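Local coordinates for protein beta-fructofuranosidase (Arthrobacter, PDB 3WPU) that belongs to the levansucrase/invertase family, whose members are built round a five-bladed beta-propeller, at residues R110-K115 and F184-D189; S166-K171 and K176-D181; Y350-S355 and Q383-G388. All blocks are in the same frame, centred on the assembly; numbering follows the deposited sequence.

Interaction 1: residues R110-K115 and F184-D189; sequences RHVFAK and FYRNSD
One methyl of V112, CG1, sits in the angle between two flat groups, the phenyl ring of F184 and the guanidinium of R186. It lies over one face of the F184 ring, displaced toward the rim, with CG1 4.2 Å from the ring centroid and 17° off the ring normal, a CH-pi contact. The nearest ring atom is CE1 of F184, 4.0 Å from V112 CG1. The same methyl stands over a face of the R186 guanidinium, 3.9 Å from R186 NH1 and again offset from the centre of the group. No hydrogen bond crosses between the segments. The ring and guanidinium planes are nearly perpendicular, so the methyl presses against both like a ball in a corner. Its chi1 of -62° turns CG1 into that corner and leaves CG2 to lie over the ring of F113, next in the chain. R186 reaches V112 by bending at chi2 and chi3, its chain crossing the valine at about a right angle. Both segments belong to loops that connect strands of a propeller-type beta sheet: 110-115 leads into strand 115-122, and the other segment starts at F184, the last residue of strand 174-184. Both loops also lean on strand 159-169, V112 on H159 and F184 on T161. V112 itself occupies a corner of a type I turn closed by the backbone bond from F113 N to R110 O, 3.2 Å long, while W163 NE1 bonds to the carbonyl oxygen of H111. On the second loop, S158 OG accepts the backbone N of R186. F184 is buried, whereas V112 and R186 keep part of their surface open to solvent.

Interaction 2: residues S166-K171 and K176-D181; sequences SARVSK and KLFFTD
L177 extends away from its own backbone N (chi1 179°), and its chi2 swings CD1 across to the neighbouring strand, 3.5 Å from S166 O and 4.1 Å from A167 CB. A chi1 of -67° sets R168 CG 4.0 Å from F178 CE2, and bends at chi2 and chi3 then carry the guanidinium off. It leads away from the ring to T249, where NH1 bonds to OG1. S166 OG approaches CB of F178 at 3.8 Å, but its hydrogen bond goes to the carbonyl oxygen of P247.

Four backbone hydrogen bonds join the strands. S166 and F178 exchange a pair, of which F178 N to S166 O measures 2.9 Å. R168 and K176 form the second pair; here K176 N reaches R168 O at 2.8 Å. Between these pairs A167 faces L177 in a non-hydrogen-bonded position, and CA of A167 adds a C-H...O contact to K176 O at 3.4 Å. On the sheet face bearing A167 and L177, both side chains meet W78 of strand 72-81. The other face, with S166, R168, K176 and F178, turns S166 and F178 against strand 245-250. The amino group of K176 makes a salt bridge to E174.

The antiparallel pairing (166°) of the consecutive strands 159-169 and 174-184 makes a beta hairpin, set within a sheet of the propeller fold.

Interaction 3: residues Y350-S355 and Q383-G388; sequences YLFTIS and QPLNGG
Y350 to S355 runs as an extended strand, while Q383 to G388 leaves a short strand for a tight turn; the backbones stay well apart, with the nearest CA atoms, those of Y350 and L385, separated by 9.3 Å. Side chains alone bridge this distance. The L385 side chain sets off toward the strand, and its chi1 of -61° with chi2 at 165° spreads the two methyls toward two aromatic residues that project from the same side of the strand. CD2 goes to Y350, meeting the ring at its edge and close to its plane, 3.9 Å from Y350 CE1. CD1 goes to F352, 3.9 Å from F352 CE1, and approaches that ring at a slant. The leucine chain lies roughly perpendicular to both aromatic side chains, so its forked end touches one rim atom of each.

Within the second segment Q383 folds back on its own backbone. Its amide NE2 donates to P384 O at 3.0 Å, nearly straight at 171°, with the donor on a carbonyl lone pair, a bond that holds the amide beside the chain just ahead of L385. After the leucine, N386, G387 and G388 all have positive phi, which turns the chain sharply.

Strand 369-375 pairs with strand 348-355 and with 383-384, and its V374 touches Y350 and L385. From a different sheet, I458 of strand 454-458 packs on Y350 and F352. The phenol OH of Y350 is hydrogen-bonded to the carbonyl oxygen of P464.

With all three touching residues buried and no hydrogen bond crossing, the attachment of the turn to the strand here rests on dispersion and the hydrophobic effect; without directional bonds, the contact depends on how the two methyls pack against the rings.

Following the chain from the N terminus, interaction 1 opens at 110-115, in the loop leading to strand 115-122, and closes at 184-189, at the end of strand 174-184. Interaction 2 is nested inside that long loop: 166-171 and 176-181 form a hairpin whose second strand runs on into 184-189, so the two contacts adjoin in sequence although their centres are about 24 Å apart. Interaction 3 comes later, in series, closing the 27-residue loop from 350-355 to 383-388 within another sheet, on the opposite side of the chain's centre. None of the three cross. The first two tie together one large mixed sheet and its connecting loops; the third belongs to an antiparallel sheet.

Interaction 1: residues R110-K115 and F184-D189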
# COMPACT_ATOMS: atom_id res chain seq x y z
N ARG A 110 -17.21 -4.74 -5.15
CA ARG A 110 -16.07 -4.77 -6.06
C ARG A 110 -15.08 -5.87 -5.71
O ARG A 110 -14.36 -6.35 -6.59
CB ARG A 110 -15.33 -3.43 -6.05
CG ARG A 110 -14.57 -3.06 -4.76
CD ARG A 110 -14.07 -1.60 -4.75
NE ARG A 110 -13.37 -1.22 -3.52
CZ ARG A 110 -13.93 -0.82 -2.38
NH1 ARG A 110 -15.25 -0.68 -2.29
NH2 ARG A 110 -13.15 -0.53 -1.33
N HIS A 111 -15.05 -6.27 -4.44
CA HIS A 111 -13.94 -7.10 -3.97
C HIS A 111 -13.93 -8.49 -4.60
O HIS A 111 -12.86 -9.00 -4.95
CB HIS A 111 -13.98 -7.22 -2.46
CG HIS A 111 -14.13 -5.89 -1.79
ND1 HIS A 111 -13.06 -5.05 -1.59
CD2 HIS A 111 -15.22 -5.22 -1.35
CE1 HIS A 111 -13.47 -3.94 -1.01
NE2 HIS A 111 -14.79 -4.02 -0.86
N VAL A 112 -15.10 -9.10 -4.75
CA VAL A 112 -15.20 -10.45 -5.33
C VAL A 112 -15.19 -10.48 -6.86
O VAL A 112 -15.22 -11.57 -7.44
CB VAL A 112 -16.35 -11.31 -4.77
CG1 VAL A 112 -16.15 -11.54 -3.28
CG2 VAL A 112 -17.71 -10.68 -5.04
N PHE A 113 -15.10 -9.30 -7.48
CA PHE A 113 -15.03 -9.16 -8.93
C PHE A 113 -13.82 -8.32 -9.37
O PHE A 113 -13.78 -7.82 -10.48
CB PHE A 113 -16.32 -8.52 -9.46
CG PHE A 113 -17.56 -9.28 -9.08
CD1 PHE A 113 -17.78 -10.55 -9.55
CD2 PHE A 113 -18.49 -8.71 -8.23
CE1 PHE A 113 -18.90 -11.27 -9.16
CE2 PHE A 113 -19.61 -9.42 -7.84
CZ PHE A 113 -19.82 -10.70 -8.32
N ALA A 114 -12.80 -8.27 -8.51
CA ALA A 114 -11.65 -7.39 -8.71
C ALA A 114 -10.69 -7.98 -9.72
O ALA A 114 -10.45 -9.19 -9.72
CB ALA A 114 -10.92 -7.18 -7.41
N LYS A 115 -10.13 -7.10 -10.53
CA LYS A 115 -9.09 -7.45 -11.51
C LYS A 115 -8.02 -6.36 -11.54
O LYS A 115 -8.23 -5.26 -11.09
CB LYS A 115 -9.72 -7.61 -12.89
CG LYS A 115 -10.82 -8.65 -12.93
CD LYS A 115 -11.47 -8.67 -14.30
CE LYS A 115 -12.68 -9.58 -14.29
NZ LYS A 115 -13.22 -9.66 -15.65
N PHE A 184 -12.46 -18.01 -4.54
CA PHE A 184 -13.53 -18.11 -3.58
C PHE A 184 -14.41 -19.29 -3.97
O PHE A 184 -14.58 -19.58 -5.16
CB PHE A 184 -14.43 -16.87 -3.58
CG PHE A 184 -13.70 -15.58 -3.25
CD1 PHE A 184 -13.83 -14.99 -2.00
CD2 PHE A 184 -12.91 -14.95 -4.21
CE1 PHE A 184 -13.18 -13.80 -1.72
CE2 PHE A 184 -12.29 -13.73 -3.94
CZ PHE A 184 -12.40 -13.18 -2.68
N TYR A 185 -15.01 -19.91 -2.95
CA TYR A 185 -15.83 -21.12 -3.14
C TYR A 185 -17.13 -20.93 -2.39
O TYR A 185 -17.26 -21.34 -1.24
CB TYR A 185 -15.05 -22.35 -2.68
CG TYR A 185 -13.76 -22.52 -3.42
CD1 TYR A 185 -13.66 -23.36 -4.53
CD2 TYR A 185 -12.62 -21.82 -3.03
CE1 TYR A 185 -12.47 -23.50 -5.23
CE2 TYR A 185 -11.43 -21.97 -3.71
CZ TYR A 185 -11.36 -22.78 -4.83
OH TYR A 185 -10.17 -22.94 -5.50
N ARG A 186 -18.08 -20.27 -3.05
CA ARG A 186 -19.30 -19.81 -2.40
C ARG A 186 -20.54 -20.45 -3.01
O ARG A 186 -20.59 -20.69 -4.21
CB ARG A 186 -19.40 -18.29 -2.48
CG ARG A 186 -18.50 -17.58 -1.46
CD ARG A 186 -17.85 -16.31 -1.97
NE ARG A 186 -18.63 -15.10 -1.79
CZ ARG A 186 -18.26 -14.01 -1.09
NH1 ARG A 186 -17.12 -13.94 -0.42
NH2 ARG A 186 -19.07 -12.98 -1.05
N ASN A 187 -21.53 -20.72 -2.15
CA ASN A 187 -22.85 -21.14 -2.60
C ASN A 187 -23.58 -19.95 -3.16
O ASN A 187 -23.19 -18.81 -2.93
CB ASN A 187 -23.66 -21.74 -1.44
CG ASN A 187 -23.04 -23.00 -0.87
OD1 ASN A 187 -22.66 -23.04 0.30
ND2 ASN A 187 -22.92 -24.01 -1.69
N SER A 188 -24.67 -20.23 -3.87
CA SER A 188 -25.45 -19.17 -4.52
C SER A 188 -25.93 -18.11 -3.52
O SER A 188 -26.07 -16.95 -3.88
CB SER A 188 -26.65 -19.77 -5.26
OG SER A 188 -26.97 -18.98 -6.39
N ASP A 189 -26.15 -18.52 -2.27
CA ASP A 189 -26.58 -17.59 -1.22
C ASP A 189 -25.43 -16.83 -0.55
O ASP A 189 -25.64 -16.14 0.44
CB ASP A 189 -27.40 -18.34 -0.16
CG ASP A 189 -26.60 -19.40 0.60
OD1 ASP A 189 -25.35 -19.40 0.53
OD2 ASP A 189 -27.24 -20.25 1.26

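Interaction 2: residues S166-K171 and K176-D181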
# COMPACT_ATOMS: atom_id res chain seq x y z
N SER A 166 2.46 -5.29 -6.17
CA SER A 166 3.50 -4.35 -6.57
C SER A 166 4.05 -4.80 -7.93
O SER A 166 3.70 -5.90 -8.41
CB SER A 166 4.63 -4.31 -5.53
OG SER A 166 5.04 -5.63 -5.24
N ALA A 167 4.92 -4.00 -8.55
CA ALA A 167 5.41 -4.32 -9.89
C ALA A 167 6.83 -3.83 -10.07
O ALA A 167 7.10 -2.64 -9.88
CB ALA A 167 4.51 -3.72 -10.95
N ARG A 168 7.74 -4.76 -10.34
CA ARG A 168 9.15 -4.46 -10.48
C ARG A 168 9.54 -4.40 -11.95
O ARG A 168 9.18 -5.31 -12.73
CB ARG A 168 9.97 -5.54 -9.76
CG ARG A 168 9.80 -5.52 -8.25
CD ARG A 168 10.64 -4.41 -7.63
NE ARG A 168 12.04 -4.66 -7.94
CZ ARG A 168 12.86 -5.43 -7.22
NH1 ARG A 168 12.48 -5.98 -6.07
NH2 ARG A 168 14.10 -5.61 -7.67
N VAL A 169 10.25 -3.36 -12.36
CA VAL A 169 10.61 -3.19 -13.77
C VAL A 169 12.06 -3.58 -13.95
O VAL A 169 12.85 -3.40 -13.05
CB VAL A 169 10.34 -1.76 -14.27
CG1 VAL A 169 11.18 -0.72 -13.54
CG2 VAL A 169 10.46 -1.65 -15.78
N SER A 170 12.39 -4.14 -15.11
CA SER A 170 13.75 -4.52 -15.46
C SER A 170 14.22 -3.57 -16.55
O SER A 170 13.40 -2.91 -17.19
CB SER A 170 13.78 -5.95 -16.00
OG SER A 170 13.33 -6.88 -15.02
N LYS A 171 15.52 -3.55 -16.79
CA LYS A 171 16.12 -2.65 -17.79
C LYS A 171 15.66 -2.92 -19.21
O LYS A 171 15.73 -2.02 -20.04
CB LYS A 171 17.66 -2.73 -17.74
CG LYS A 171 18.26 -1.98 -16.57
CD LYS A 171 19.76 -2.20 -16.46
CE LYS A 171 20.34 -1.43 -15.29
NZ LYS A 171 21.81 -1.64 -15.11
N LYS A 176 7.83 -7.62 -13.57
CA LYS A 176 7.42 -8.69 -12.68
C LYS A 176 6.29 -8.16 -11.80
O LYS A 176 6.51 -7.32 -10.91
CB LYS A 176 8.57 -9.17 -11.81
CG LYS A 176 9.68 -9.88 -12.55
CD LYS A 176 10.72 -10.32 -11.54
CE LYS A 176 11.83 -11.17 -12.13
NZ LYS A 176 12.80 -10.28 -12.78
N LEU A 177 5.08 -8.60 -12.11
CA LEU A 177 3.90 -8.21 -11.38
C LEU A 177 3.65 -9.18 -10.21
O LEU A 177 3.32 -10.35 -10.40
CB LEU A 177 2.72 -8.13 -12.33
CG LEU A 177 1.36 -7.75 -11.74
CD1 LEU A 177 1.43 -6.42 -11.01
CD2 LEU A 177 0.31 -7.73 -12.83
N PHE A 178 3.90 -8.71 -9.00
CA PHE A 178 3.59 -9.47 -7.78
C PHE A 178 2.18 -9.10 -7.37
O PHE A 178 1.88 -7.94 -7.22
CB PHE A 178 4.58 -9.15 -6.68
CG PHE A 178 5.98 -9.61 -6.99
CD1 PHE A 178 6.39 -10.89 -6.71
CD2 PHE A 178 6.84 -8.76 -7.67
CE1 PHE A 178 7.67 -11.33 -7.02
CE2 PHE A 178 8.13 -9.19 -7.99
CZ PHE A 178 8.53 -10.48 -7.67
N PHE A 179 1.33 -10.08 -7.16
CA PHE A 179 -0.05 -9.78 -6.80
C PHE A 179 -0.66 -10.87 -5.93
O PHE A 179 -0.02 -11.85 -5.60
CB PHE A 179 -0.88 -9.52 -8.06
CG PHE A 179 -1.13 -10.74 -8.92
CD1 PHE A 179 -2.38 -11.35 -8.95
CD2 PHE A 179 -0.09 -11.30 -9.68
CE1 PHE A 179 -2.61 -12.48 -9.73
CE2 PHE A 179 -0.32 -12.43 -10.46
CZ PHE A 179 -1.57 -13.01 -10.48
N THR A 180 -1.89 -10.64 -5.51
CA THR A 180 -2.61 -11.59 -4.70
C THR A 180 -3.65 -12.24 -5.58
O THR A 180 -4.58 -11.58 -6.07
CB THR A 180 -3.26 -10.94 -3.47
OG1 THR A 180 -2.34 -10.06 -2.80
CG2 THR A 180 -3.78 -12.01 -2.49
N ASP A 181 -3.52 -13.55 -5.75
CA ASP A 181 -4.35 -14.30 -6.67
C ASP A 181 -5.33 -15.08 -5.80
O ASP A 181 -4.90 -15.87 -4.98
CB ASP A 181 -3.47 -15.23 -7.52
CG ASP A 181 -4.18 -15.75 -8.79
OD1 ASP A 181 -5.31 -15.28 -9.12
OD2 ASP A 181 -3.62 -16.62 -9.48

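Interaction 3: residues Y350-S355 and Q383-G388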
# COMPACT_ATOMS: atom_id res chain seq x y z
N TYR A 350 11.46 2.27 7.76
CA TYR A 350 10.09 2.68 8.09
C TYR A 350 9.15 1.62 7.53
O TYR A 350 9.17 1.34 6.33
CB TYR A 350 9.76 4.03 7.46
CG TYR A 350 10.41 5.19 8.17
CD1 TYR A 350 9.78 5.84 9.22
CD2 TYR A 350 11.71 5.58 7.84
CE1 TYR A 350 10.39 6.89 9.90
CE2 TYR A 350 12.32 6.65 8.51
CZ TYR A 350 11.67 7.29 9.54
OH TYR A 350 12.29 8.33 10.23
N LEU A 351 8.31 1.06 8.39
CA LEU A 351 7.31 0.13 7.94
C LEU A 351 6.02 0.94 7.99
O LEU A 351 5.67 1.45 9.05
CB LEU A 351 7.23 -1.07 8.87
CG LEU A 351 5.97 -1.94 8.81
CD1 LEU A 351 5.74 -2.47 7.42
CD2 LEU A 351 5.99 -3.07 9.83
N PHE A 352 5.37 1.10 6.85
CA PHE A 352 4.06 1.74 6.77
C PHE A 352 2.99 0.71 6.45
O PHE A 352 3.17 -0.16 5.62
CB PHE A 352 4.04 2.85 5.73
CG PHE A 352 4.88 4.04 6.07
CD1 PHE A 352 4.51 4.90 7.10
CD2 PHE A 352 6.07 4.30 5.38
CE1 PHE A 352 5.24 6.02 7.39
CE2 PHE A 352 6.81 5.42 5.68
CZ PHE A 352 6.42 6.27 6.70
N THR A 353 1.83 0.87 7.07
CA THR A 353 0.72 -0.03 6.84
C THR A 353 -0.55 0.82 6.95
O THR A 353 -0.49 1.96 7.40
CB THR A 353 0.77 -1.23 7.81
OG1 THR A 353 -0.19 -2.23 7.44
CG2 THR A 353 0.56 -0.78 9.25
N ILE A 354 -1.64 0.25 6.48
CA ILE A 354 -2.94 0.92 6.44
C ILE A 354 -3.93 0.15 7.31
O ILE A 354 -3.93 -1.08 7.26
CB ILE A 354 -3.47 0.92 4.99
CG1 ILE A 354 -2.34 1.23 3.97
CG2 ILE A 354 -4.64 1.88 4.88
CD1 ILE A 354 -1.60 2.52 4.20
N SER A 355 -4.83 0.85 8.02
CA SER A 355 -5.85 0.19 8.81
C SER A 355 -7.14 0.98 8.80
O SER A 355 -7.13 2.19 8.59
CB SER A 355 -5.40 0.02 10.25
OG SER A 355 -6.07 -1.05 10.86
N GLN A 383 9.56 1.19 16.65
CA GLN A 383 8.94 2.24 17.41
C GLN A 383 7.76 2.76 16.60
O GLN A 383 7.98 3.36 15.55
CB GLN A 383 9.93 3.38 17.59
CG GLN A 383 9.38 4.63 18.23
CD GLN A 383 8.82 4.33 19.61
OE1 GLN A 383 9.55 3.88 20.50
NE2 GLN A 383 7.52 4.47 19.77
N PRO A 384 6.53 2.55 17.08
CA PRO A 384 5.42 3.20 16.38
C PRO A 384 5.55 4.71 16.37
O PRO A 384 5.98 5.31 17.37
CB PRO A 384 4.21 2.77 17.19
CG PRO A 384 4.59 1.48 17.83
CD PRO A 384 6.04 1.74 18.21
N LEU A 385 5.22 5.34 15.25
CA LEU A 385 5.51 6.77 15.06
C LEU A 385 4.61 7.67 15.89
O LEU A 385 3.51 7.24 16.32
CB LEU A 385 5.37 7.16 13.58
CG LEU A 385 6.30 6.45 12.60
CD1 LEU A 385 5.82 6.66 11.18
CD2 LEU A 385 7.75 6.90 12.79
N ASN A 386 5.08 8.89 16.13
CA ASN A 386 4.27 9.97 16.73
C ASN A 386 3.75 9.63 18.13
O ASN A 386 2.58 9.30 18.34
CB ASN A 386 3.16 10.38 15.74
CG ASN A 386 3.75 10.91 14.45
OD1 ASN A 386 3.44 10.44 13.32
ND2 ASN A 386 4.62 11.84 14.59
N GLY A 387 4.66 9.70 19.10
CA GLY A 387 4.34 9.46 20.51
C GLY A 387 4.09 8.00 20.83
O GLY A 387 3.46 7.69 21.83
N GLY A 388 4.56 7.09 19.99
CA GLY A 388 4.25 5.68 20.13
C GLY A 388 2.87 5.24 19.72
O GLY A 388 2.47 4.11 19.97